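450aa long hypothetical fmu protein (Pyrococcus horikoshii, PDB 2YXL) probably methylates carbon 5 of cytosine in RNA, using S-adenosyl-L-methionine as methyl donor, like its relatives in the RsmB/NOP family. Local coordinates at residues Ser418-Pro422 with Arg435-Ile439. Coordinates in Å, arbitrary orientation, origin at the centre of the assembly. Numbering follows the deposited sequence.
Sequences SPYDP and RHSTI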
loop_
_atom_site.group_PDB
_atom_site.type_symbol
_atom_site.label_atom_id
_atom_site.label_comp_id
_atom_site.label_asym_id
_atom_site.label_seq_id
_atom_site.Cartn_x
_atom_site.Cartn_y
_atom_site.Cartn_z
ATOM N N SER A 418 -6.524 22.335 -5.634
ATOM C CA SER A 418 -5.109 21.959 -5.625
ATOM C C SER A 418 -4.808 20.729 -4.773
ATOM O O SER A 418 -5.399 20.557 -3.711
ATOM C CB SER A 418 -4.245 23.132 -5.173
ATOM O OG SER A 418 -4.106 24.064 -6.224
ATOM N N PRO A 419 -3.859 19.884 -5.223
ATOM C CA PRO A 419 -3.133 19.987 -6.486
ATOM C C PRO A 419 -3.620 19.022 -7.573
ATOM O O PRO A 419 -3.048 18.983 -8.664
ATOM C CB PRO A 419 -1.708 19.621 -6.066
ATOM C CG PRO A 419 -1.889 18.684 -4.850
ATOM C CD PRO A 419 -3.340 18.767 -4.417
ATOM N N TYR A 420 -4.666 18.257 -7.282
ATOM C CA TYR A 420 -5.108 17.204 -8.192
ATOM C C TYR A 420 -6.361 17.577 -8.987
ATOM O O TYR A 420 -6.577 18.746 -9.303
ATOM C CB TYR A 420 -5.279 15.874 -7.445
ATOM C CG TYR A 420 -4.036 15.417 -6.708
ATOM C CD1 TYR A 420 -4.006 15.381 -5.312
ATOM C CD2 TYR A 420 -2.885 15.026 -7.402
ATOM C CE1 TYR A 420 -2.866 14.961 -4.625
ATOM C CE2 TYR A 420 -1.741 14.607 -6.725
ATOM C CZ TYR A 420 -1.740 14.575 -5.336
ATOM O OH TYR A 420 -0.617 14.162 -4.655
ATOM N N ASP A 421 -7.176 16.577 -9.310
ATOM C CA ASP A 421 -8.312 16.753 -10.210
ATOM C C ASP A 421 -9.664 16.710 -9.492
ATOM O O ASP A 421 -9.738 16.275 -8.342
ATOM C CB ASP A 421 -8.249 15.700 -11.322
ATOM C CG ASP A 421 -7.115 15.954 -12.303
ATOM O OD1 ASP A 421 -6.383 16.959 -12.144
ATOM O OD2 ASP A 421 -6.956 15.146 -13.238
ATOM N N PRO A 422 -10.737 17.183 -10.160
ATOM C CA PRO A 422 -12.065 17.110 -9.556
ATOM C C PRO A 422 -12.554 15.672 -9.440
ATOM O O PRO A 422 -12.286 14.854 -10.324
ATOM C CB PRO A 422 -12.952 17.874 -10.550
ATOM C CG PRO A 422 -12.015 18.652 -11.408
ATOM C CD PRO A 422 -10.780 17.827 -11.486
ATOM N N ARG A 435 -2.496 9.876 -14.030
ATOM C CA ARG A 435 -2.476 11.333 -14.204
ATOM C C ARG A 435 -1.412 12.018 -13.350
ATOM O O ARG A 435 -0.839 13.021 -13.766
ATOM C CB ARG A 435 -3.842 11.950 -13.883
ATOM C CG ARG A 435 -4.986 11.504 -14.778
ATOM C CD ARG A 435 -6.240 12.298 -14.459
ATOM N NE ARG A 435 -7.466 11.582 -14.810
ATOM C CZ ARG A 435 -8.693 11.957 -14.447
ATOM N NH1 ARG A 435 -8.876 13.046 -13.709
ATOM N NH2 ARG A 435 -9.742 11.235 -14.820
ATOM N N HIS A 436 -1.149 11.481 -12.160
ATOM C CA HIS A 436 -0.369 12.217 -11.159
ATOM C C HIS A 436 0.862 11.502 -10.606
ATOM O O HIS A 436 1.622 12.095 -9.844
ATOM C CB HIS A 436 -1.271 12.653 -9.999
ATOM C CG HIS A 436 -2.487 13.415 -10.428
ATOM N ND1 HIS A 436 -3.764 12.915 -10.290
ATOM C CD2 HIS A 436 -2.619 14.638 -10.990
ATOM C CE1 HIS A 436 -4.632 13.802 -10.744
ATOM N NE2 HIS A 436 -3.963 14.856 -11.176
ATOM N N SER A 437 1.056 10.241 -10.985
ATOM C CA SER A 437 2.182 9.431 -10.489
ATOM C C SER A 437 2.224 9.318 -8.960
ATOM O O SER A 437 3.292 9.335 -8.342
ATOM C CB SER A 437 3.518 9.945 -11.037
ATOM O OG SER A 437 3.576 9.772 -12.439
ATOM N N THR A 438 1.041 9.224 -8.366
ATOM C CA THR A 438 0.884 8.890 -6.955
ATOM C C THR A 438 -0.246 7.863 -6.886
ATOM O O THR A 438 -0.832 7.534 -7.916
ATOM C CB THR A 438 0.611 10.156 -6.090
ATOM O OG1 THR A 438 0.711 9.830 -4.699
ATOM C CG2 THR A 438 -0.762 10.769 -6.391
ATOM N N ILE A 439 -0.535 7.341 -5.697
ATOM C CA ILE A 439 -1.646 6.394 -5.516
ATOM C C ILE A 439 -3.012 7.030 -5.801
ATOM O O ILE A 439 -3.172 8.246 -5.688
ATOM C CB ILE A 439 -1.662 5.791 -4.089
ATOM C CG1 ILE A 439 -1.635 6.905 -3.028
ATOM C CG2 ILE A 439 -0.505 4.800 -3.918
ATOM C CD1 ILE A 439 -1.968 6.447 -1.617
#
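In the Rossmann-like class I methyltransferase domain, the short strand 421-422 pairs antiparallel with strand 429-431. The chain then forms the short helix 433-436, whose C-terminal residues Arg-435 and His-436 pack back against the start of this hairpin. A cis peptide bond precedes Pro-419, whose ring lies on Val-250 and Met-429 and does not touch segment 435-439. Tyr-420 is buried. Its ring meets that of His-436 in a T-shaped (edge-to-face) pair, with the tyrosine edge toward the imidazole face, centroids 4.9 Å apart and planes at 67°. Tyr-420 CB adds a CH-pi contact over the face of the His-436 ring, 4.2 Å from its centroid. Tyr-420 OH touches Thr-438 CG2 at 3.8 Å and is hydrogen-bonded to Glu-246. Thr-438 OG1 is hydrogen-bonded to Ala-247 N, so both residues lean on helix 246-255. The Thr-438 side chain is about 9 Å from that of Cys-390, the predicted nucleophile. Asp-421 points toward the helix end and uses both carboxylate oxygens. Asp-421 OD1 accepts a weak hydrogen bond from His-436 NE2 at 3.3 Å, while His-436 ND1 is hydrogen-bonded to Trp-432 N. Arg-435 NH2 forms a salt bridge with Glu-172, and Arg-435 NH1 forms one with Asp-421 OD2 at 2.9 Å.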